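Local coordinates for protein formylmethanofuran--tetrahydromethanopterin formyltransferase (Methanosarcina barkeri, PDB 1M5S) that transfers a formyl group reversibly between formylmethanofuran and tetrahydromethanopterin, a step in methanogenesis from carbon dioxide, at residues Glu86-Arg91 with Asp115-Lys120; Lys138-Pro143 with Ala151-Gly156; Ser256-Met261 with Tyr289-His294. All coordinates share one frame; numbering follows the deposited sequence.

Contact 1. Residues Glu86-Arg91 with Asp115-Lys120; sequences EQLLER and DNVGFK. Unlike the reference sequence in segment 115-120: Asp-115 (reference Phe).
Leu-88 and Leu-89, neighbours on helix 81-95, meet Val-117 and Lys-120 of the short helix 117-122, so this is a small helix-to-helix packing in an alpha/beta sandwich fold. Val-117 reaches in with one methyl: CG2 sits 4.0 Å from CB of Leu-88 and 4.1 Å from CD1 of the same leucine. Because CG1 of Val-117 lies anti to the backbone N (chi1 -175°), it is CG2, beside that nitrogen, that faces the leucines, and it also lies 4.3 Å from CD2 of Leu-89. Leu-89 otherwise turns to the lysine: its CD2 is 3.7 Å from CD of Lys-120, and its CD1 is 3.9 Å from CB of Lys-120, the two chains crossing at about a right angle. The lysine lends its aliphatic part here; its ammonium keeps a long, weak ion pair with Glu-85. At the other end of the patch, CD1 of Leu-88 comes 3.9 Å from OD1 of Asp-115, a residue unlike the reference phenylalanine; that oxygen is buried with no partner in the model. Ile-155 of strand 147-170 touches both Leu-88 and Val-117. On another side of helix 81-95, Arg-91 ties the helix to the backbone oxygens of Ala-40, Gly-42 and Phe-43, and OE1 of Gln-87 holds its NE at 2.8 Å, nearly in the guanidinium plane.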
# COMPACT_ATOMS: atom_id res chain seq x y z
N GLU A 86 -2.64 -26.65 17.25
CA GLU A 86 -1.85 -25.79 18.12
C GLU A 86 -1.54 -24.45 17.44
O GLU A 86 -1.71 -23.39 18.04
CB GLU A 86 -0.54 -26.50 18.49
CG GLU A 86 0.28 -25.83 19.59
CD GLU A 86 1.61 -26.53 19.84
OE1 GLU A 86 1.73 -27.73 19.51
OE2 GLU A 86 2.53 -25.88 20.37
N GLN A 87 -1.13 -24.52 16.17
CA GLN A 87 -0.77 -23.32 15.41
C GLN A 87 -1.99 -22.46 15.15
O GLN A 87 -1.91 -21.24 15.20
CB GLN A 87 -0.12 -23.70 14.08
CG GLN A 87 1.33 -24.08 14.20
CD GLN A 87 2.17 -23.00 14.85
OE1 GLN A 87 2.37 -21.94 14.28
NE2 GLN A 87 2.69 -23.29 16.04
N LEU A 88 -3.12 -23.11 14.89
CA LEU A 88 -4.38 -22.41 14.71
C LEU A 88 -4.77 -21.65 15.97
O LEU A 88 -5.12 -20.47 15.91
CB LEU A 88 -5.48 -23.40 14.35
CG LEU A 88 -5.42 -23.92 12.92
CD1 LEU A 88 -6.48 -24.99 12.71
CD2 LEU A 88 -5.62 -22.78 11.95
N LEU A 89 -4.64 -22.31 17.12
CA LEU A 89 -4.99 -21.70 18.40
C LEU A 89 -4.14 -20.47 18.67
O LEU A 89 -4.68 -19.40 18.94
CB LEU A 89 -4.82 -22.70 19.56
CG LEU A 89 -6.10 -23.31 20.13
CD1 LEU A 89 -7.07 -22.21 20.49
CD2 LEU A 89 -6.71 -24.25 19.10
N GLU A 90 -2.83 -20.62 18.54
CA GLU A 90 -1.89 -19.56 18.88
C GLU A 90 -1.94 -18.39 17.88
O GLU A 90 -1.87 -17.23 18.27
CB GLU A 90 -0.48 -20.13 18.97
CG GLU A 90 -0.27 -21.02 20.20
CD GLU A 90 1.11 -21.63 20.28
OE1 GLU A 90 2.10 -20.90 20.06
OE2 GLU A 90 1.19 -22.83 20.62
N ARG A 91 -2.11 -18.71 16.60
CA ARG A 91 -2.06 -17.70 15.52
C ARG A 91 -3.38 -16.92 15.39
O ARG A 91 -3.39 -15.72 15.09
CB ARG A 91 -1.74 -18.37 14.19
CG ARG A 91 -0.23 -18.41 13.90
CD ARG A 91 0.14 -19.44 12.83
NE ARG A 91 1.58 -19.75 12.79
CZ ARG A 91 2.51 -18.92 12.30
NH1 ARG A 91 2.19 -17.72 11.81
NH2 ARG A 91 3.82 -19.21 12.27
N ASP A 115 -10.95 -28.83 13.55
CA ASP A 115 -10.44 -28.41 14.85
C ASP A 115 -11.42 -27.38 15.44
O ASP A 115 -11.90 -26.51 14.72
CB ASP A 115 -9.04 -27.81 14.70
CG ASP A 115 -8.02 -28.81 14.16
OD1 ASP A 115 -7.64 -28.70 12.98
OD2 ASP A 115 -7.59 -29.69 14.93
N ASN A 116 -11.79 -27.55 16.70
CA ASN A 116 -12.83 -26.71 17.30
C ASN A 116 -12.28 -25.41 17.89
O ASN A 116 -12.64 -25.00 18.99
CB ASN A 116 -13.62 -27.51 18.36
CG ASN A 116 -12.81 -27.82 19.62
OD1 ASN A 116 -11.57 -27.81 19.61
ND2 ASN A 116 -13.52 -28.10 20.71
N VAL A 117 -11.51 -24.70 17.07
CA VAL A 117 -10.81 -23.48 17.46
C VAL A 117 -11.74 -22.42 18.08
O VAL A 117 -11.43 -21.86 19.12
CB VAL A 117 -10.07 -22.87 16.24
CG1 VAL A 117 -9.23 -21.67 16.65
CG2 VAL A 117 -9.20 -23.94 15.59
N GLY A 118 -12.90 -22.21 17.46
CA GLY A 118 -13.84 -21.22 17.96
C GLY A 118 -14.37 -21.55 19.35
O GLY A 118 -14.57 -20.66 20.18
N PHE A 119 -14.64 -22.83 19.59
CA PHE A 119 -15.06 -23.30 20.90
C PHE A 119 -13.96 -23.01 21.91
O PHE A 119 -14.22 -22.52 23.01
CB PHE A 119 -15.38 -24.80 20.86
CG PHE A 119 -15.73 -25.39 22.21
CD1 PHE A 119 -14.74 -25.87 23.06
CD2 PHE A 119 -17.06 -25.42 22.64
CE1 PHE A 119 -15.05 -26.38 24.32
CE2 PHE A 119 -17.39 -25.92 23.90
CZ PHE A 119 -16.38 -26.40 24.75
N LYS A 120 -12.72 -23.26 21.51
CA LYS A 120 -11.58 -23.12 22.41
C LYS A 120 -11.27 -21.66 22.70
O LYS A 120 -10.80 -21.32 23.79
CB LYS A 120 -10.35 -23.82 21.83
CG LYS A 120 -10.46 -25.33 21.82
CD LYS A 120 -9.21 -25.96 21.23
CE LYS A 120 -8.78 -27.21 22.00
NZ LYS A 120 -7.34 -27.50 21.78

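Contact 2. Residues Lys138-Pro143 with Ala151-Gly156; sequences KVYKVP and AEENIG
Lys-138 and Glu-153 both hold CG anti to the backbone N (chi1 -179° and 177°) and run on extended, and their chains pass each other obliquely to bring the charges together. NZ of Lys-138 and OE2 of Glu-153 stand 3.4 Å apart, a salt bridge whose hydrogen bond is weak. CG of Glu-153 lies in the plane of the Tyr-140 ring at its edge, 3.9 Å from CE2, and OE2 of Glu-153 is 3.6 Å from the tyrosine OH. An alanine in place of Glu-153 would probably leave the Lys-138 ammonium without this charged mate and open a gap at the edge of the Tyr-140 ring. Three backbone hydrogen bonds join the two segments. Tyr-140 N donates almost straight to Ala-151 O (172° at the hydrogen), and Ala-151 N returns a bond to Tyr-140 O. The third runs from Glu-153 N to Lys-138 O, at 2.9 Å. A water bridges Lys-138 N and OE2 of Glu-152, whose OE1 is held by Arg-137 and Asn-106. Tyr-140 and Ala-151 are a hydrogen-bonded pair, Val-139 and Glu-152 a non-hydrogen-bonded one: the alternation of an antiparallel beta hairpin, formed here by strands 137-144 and 147-170.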
# COMPACT_ATOMS: atom_id res chain seq x y z
N LYS A 138 -22.40 -21.95 12.75
CA LYS A 138 -22.37 -21.84 14.20
C LYS A 138 -21.18 -21.02 14.66
O LYS A 138 -20.02 -21.44 14.52
CB LYS A 138 -22.32 -23.24 14.82
CG LYS A 138 -22.32 -23.24 16.35
CD LYS A 138 -22.46 -24.65 16.89
CE LYS A 138 -22.21 -24.70 18.39
NZ LYS A 138 -22.34 -26.08 18.92
N VAL A 139 -21.47 -19.90 15.32
CA VAL A 139 -20.47 -18.90 15.68
C VAL A 139 -20.51 -18.54 17.17
O VAL A 139 -21.58 -18.41 17.76
CB VAL A 139 -20.65 -17.61 14.83
CG1 VAL A 139 -19.65 -16.55 15.27
CG2 VAL A 139 -20.51 -17.93 13.36
N TYR A 140 -19.34 -18.32 17.74
CA TYR A 140 -19.21 -17.91 19.14
C TYR A 140 -18.88 -16.43 19.22
O TYR A 140 -18.05 -15.92 18.46
CB TYR A 140 -18.09 -18.70 19.83
CG TYR A 140 -18.49 -20.15 20.07
CD1 TYR A 140 -19.36 -20.47 21.11
CD2 TYR A 140 -17.99 -21.15 19.23
CE1 TYR A 140 -19.75 -21.80 21.31
CE2 TYR A 140 -18.38 -22.48 19.42
CZ TYR A 140 -19.26 -22.80 20.46
OH TYR A 140 -19.65 -24.09 20.63
N LYS A 141 -19.63 -15.73 20.07
CA LYS A 141 -19.38 -14.31 20.36
C LYS A 141 -18.49 -14.20 21.59
O LYS A 141 -18.85 -14.68 22.66
CB LYS A 141 -20.71 -13.60 20.63
CG LYS A 141 -21.26 -12.82 19.46
CD LYS A 141 -22.26 -11.77 19.95
CE LYS A 141 -23.59 -11.90 19.22
NZ LYS A 141 -24.62 -11.02 19.85
N VAL A 142 -17.38 -13.49 21.44
CA VAL A 142 -16.46 -13.24 22.54
C VAL A 142 -16.34 -11.73 22.76
O VAL A 142 -15.67 -11.03 21.99
CB VAL A 142 -15.05 -13.85 22.24
CG1 VAL A 142 -14.10 -13.62 23.41
CG2 VAL A 142 -15.17 -15.33 21.92
N PRO A 143 -17.07 -11.19 23.76
CA PRO A 143 -16.97 -9.76 24.08
C PRO A 143 -15.55 -9.30 24.40
O PRO A 143 -14.86 -9.88 25.24
CB PRO A 143 -17.90 -9.61 25.28
CG PRO A 143 -18.94 -10.64 25.05
CD PRO A 143 -18.18 -11.82 24.49
N ALA A 151 -16.23 -15.94 16.01
CA ALA A 151 -15.40 -17.06 15.57
C ALA A 151 -16.25 -18.32 15.36
O ALA A 151 -16.84 -18.84 16.31
CB ALA A 151 -14.29 -17.34 16.59
N GLU A 152 -16.30 -18.81 14.13
CA GLU A 152 -16.98 -20.07 13.83
C GLU A 152 -16.42 -21.20 14.70
O GLU A 152 -15.25 -21.16 15.11
CB GLU A 152 -16.82 -20.42 12.35
CG GLU A 152 -17.57 -21.67 11.92
CD GLU A 152 -17.84 -21.72 10.43
OE1 GLU A 152 -17.49 -20.75 9.73
OE2 GLU A 152 -18.41 -22.73 9.96
N GLU A 153 -17.27 -22.18 15.01
CA GLU A 153 -16.88 -23.23 15.94
C GLU A 153 -15.61 -23.96 15.51
O GLU A 153 -14.67 -24.12 16.29
CB GLU A 153 -18.01 -24.24 16.10
CG GLU A 153 -17.65 -25.41 17.01
CD GLU A 153 -18.79 -26.39 17.18
OE1 GLU A 153 -19.39 -26.79 16.15
OE2 GLU A 153 -19.08 -26.75 18.34
N ASN A 154 -15.57 -24.33 14.23
CA ASN A 154 -14.52 -25.20 13.71
C ASN A 154 -13.71 -24.54 12.60
O ASN A 154 -14.21 -23.69 11.87
CB ASN A 154 -15.15 -26.49 13.16
CG ASN A 154 -15.52 -27.47 14.25
OD1 ASN A 154 -14.83 -27.61 15.26
ND2 ASN A 154 -16.62 -28.19 14.03
N ILE A 155 -12.47 -24.99 12.46
CA ILE A 155 -11.69 -24.75 11.25
C ILE A 155 -11.24 -26.09 10.64
O ILE A 155 -10.56 -26.89 11.29
CB ILE A 155 -10.46 -23.87 11.56
CG1 ILE A 155 -10.92 -22.43 11.79
CG2 ILE A 155 -9.47 -23.91 10.40
CD1 ILE A 155 -10.15 -21.75 12.87
N GLY A 156 -11.64 -26.31 9.39
CA GLY A 156 -11.30 -27.54 8.70
C GLY A 156 -9.85 -27.62 8.24
O GLY A 156 -9.19 -26.60 8.02
O HOH W 1 -20.71 -23.93 11.75

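Contact 3. Residues Ser256-Met261 with Tyr289-His294; sequences SIKAAM and YQFKLH
Phe-291 is the bump of this contact, and Ile-257, Lys-258 and Met-261 on one side of helix 254-268 form the hollow that takes it. The helix lies over strand 289-292, the two short axes passing 9.9 Å apart with their directions 32° from each other. It is a helix layer against a strand, as in the alpha/beta sandwich of this protein. The phenylalanine ring rises from the strand into the space between them. Ile-257 covers one ring face: its CG2 stands 4.0 Å from the ring centroid and 11° off the normal, a CH-pi contact almost exactly over the centre. Its CB is 4.0 Å from CE2 of Phe-291, so the branch point rests near the rim. Lys-258 closes one edge of the ring instead. Its extended chain crosses the phenylalanine at about a right angle, past the CD2-CE2 edge, with CG 3.7 Å from CD2 of Phe-291 and CE near the ring plane.

Met-261 fills the angle where the ring joins its strand. SD lies 3.7 Å from CB of Phe-291 and oblique to the ring, 4.8 Å from its centroid, which makes a Met-aromatic contact. The bend at the last methionine torsion (chi3 71°) turns CE aside toward Leu-293, meeting its CD1 at 3.8 Å. Ile-161 of strand 147-170 touches both Ile-257 and Phe-291, and Ala-13 of strand 12-26 touches Met-261, so these two strands also line the site. Chemically, the join is made by carbon and sulfur: even Lys-258 contributes methylenes, while its ammonium makes a long, weak ion pair with Glu-254. The helix is therefore seated on the strand by close-fitting apolar shape rather than by directional polar bonds.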
# COMPACT_ATOMS: atom_id res chain seq x y z
N SER A 256 -4.52 -27.40 -8.13
CA SER A 256 -4.37 -26.02 -7.70
C SER A 256 -2.90 -25.62 -7.74
O SER A 256 -2.58 -24.50 -8.15
CB SER A 256 -4.91 -25.83 -6.28
OG SER A 256 -6.32 -26.02 -6.26
N ILE A 257 -2.03 -26.53 -7.32
CA ILE A 257 -0.60 -26.30 -7.43
C ILE A 257 -0.20 -26.10 -8.89
O ILE A 257 0.55 -25.19 -9.21
CB ILE A 257 0.20 -27.48 -6.86
CG1 ILE A 257 -0.25 -27.79 -5.44
CG2 ILE A 257 1.69 -27.17 -6.92
CD1 ILE A 257 0.66 -27.28 -4.37
N LYS A 258 -0.77 -26.91 -9.77
CA LYS A 258 -0.46 -26.82 -11.20
C LYS A 258 -0.96 -25.51 -11.79
O LYS A 258 -0.25 -24.86 -12.55
CB LYS A 258 -1.07 -28.00 -11.96
CG LYS A 258 -0.28 -29.29 -11.78
CD LYS A 258 -1.03 -30.51 -12.30
CE LYS A 258 -0.31 -31.79 -11.85
NZ LYS A 258 -0.89 -33.01 -12.47
N ALA A 259 -2.18 -25.13 -11.43
CA ALA A 259 -2.75 -23.87 -11.88
C ALA A 259 -1.84 -22.70 -11.46
O ALA A 259 -1.63 -21.77 -12.24
CB ALA A 259 -4.15 -23.68 -11.30
N ALA A 260 -1.26 -22.81 -10.27
CA ALA A 260 -0.41 -21.76 -9.72
C ALA A 260 0.96 -21.73 -10.39
O ALA A 260 1.47 -20.66 -10.72
CB ALA A 260 -0.25 -21.95 -8.21
N MET A 261 1.56 -22.90 -10.59
CA MET A 261 2.84 -23.00 -11.29
C MET A 261 2.73 -22.49 -12.72
O MET A 261 3.57 -21.70 -13.17
CB MET A 261 3.32 -24.45 -11.30
CG MET A 261 3.68 -24.98 -9.92
SD MET A 261 4.21 -26.71 -9.91
CE MET A 261 5.79 -26.60 -10.68
N TYR A 289 4.93 -36.22 -4.74
CA TYR A 289 4.28 -35.48 -5.82
C TYR A 289 5.28 -34.93 -6.85
O TYR A 289 6.31 -34.35 -6.48
CB TYR A 289 3.44 -34.34 -5.23
CG TYR A 289 2.37 -34.79 -4.25
CD1 TYR A 289 2.60 -34.76 -2.88
CD2 TYR A 289 1.13 -35.25 -4.71
CE1 TYR A 289 1.63 -35.19 -1.97
CE2 TYR A 289 0.15 -35.68 -3.81
CZ TYR A 289 0.40 -35.65 -2.45
OH TYR A 289 -0.57 -36.06 -1.56
N GLN A 290 5.03 -35.22 -8.12
CA GLN A 290 5.86 -34.72 -9.20
C GLN A 290 5.06 -33.83 -10.14
O GLN A 290 4.03 -34.24 -10.69
CB GLN A 290 6.50 -35.88 -9.99
CG GLN A 290 5.58 -36.62 -10.97
CD GLN A 290 6.18 -36.77 -12.37
OE1 GLN A 290 7.41 -36.85 -12.53
NE2 GLN A 290 5.32 -36.82 -13.38
N PHE A 291 5.48 -32.56 -10.20
CA PHE A 291 4.84 -31.58 -11.06
C PHE A 291 5.79 -31.23 -12.19
O PHE A 291 6.80 -30.56 -11.98
CB PHE A 291 4.48 -30.34 -10.25
CG PHE A 291 3.52 -30.61 -9.13
CD1 PHE A 291 3.99 -30.75 -7.82
CD2 PHE A 291 2.16 -30.73 -9.37
CE1 PHE A 291 3.10 -31.01 -6.78
CE2 PHE A 291 1.27 -31.00 -8.33
CZ PHE A 291 1.75 -31.14 -7.03
N LYS A 292 5.56 -31.87 -13.34
CA LYS A 292 6.42 -31.68 -14.50
C LYS A 292 6.05 -30.40 -15.22
O LYS A 292 4.90 -30.21 -15.63
CB LYS A 292 6.31 -32.89 -15.45
CG LYS A 292 7.24 -34.05 -15.09
CD LYS A 292 7.39 -35.04 -16.23
N LEU A 293 7.05 -29.55 -15.41
CA LEU A 293 6.87 -28.22 -15.98
C LEU A 293 6.23 -28.26 -17.36
O LEU A 293 5.26 -27.55 -17.62
CB LEU A 293 8.22 -27.49 -16.03
CG LEU A 293 8.61 -26.59 -14.85
CD1 LEU A 293 8.23 -27.22 -13.52
CD2 LEU A 293 10.11 -26.31 -14.90
N HIS A 294 6.70 -29.17 -18.21
CA HIS A 294 6.21 -29.24 -19.59
C HIS A 294 4.76 -29.71 -19.69
O HIS A 294 4.07 -29.41 -20.67
CB HIS A 294 7.11 -30.15 -20.42
CG HIS A 294 8.39 -29.51 -20.86
ND1 HIS A 294 9.03 -29.84 -22.03
CD2 HIS A 294 9.14 -28.54 -20.29
CE1 HIS A 294 10.12 -29.12 -22.17
NE2 HIS A 294 10.22 -28.31 -21.12

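How the contacts relate
Along the chain, contact 1 comes first, closing a loop of 23 residues that brings helix 117-122 back to helix 81-95. Contact 2 follows, closing the 7 residues around the turn between strands 137-144 and 147-170. Contact 3 closes 27 residues near the C terminus, joining helix 254-268 to strand 289-292. The three are in series; none encloses or crosses another. Contacts 1 and 2 touch through probable backbone hydrogen bonds, Asp-115 with Ile-155 and Gly-118 with Glu-153. Contact 3 lies across the chain's centre, its centre about 31 Å from that of contact 1 and about 35 Å from that of contact 2. Strand 147-170 carries one side of contact 2 and, through Ile-161, also touches contact 3.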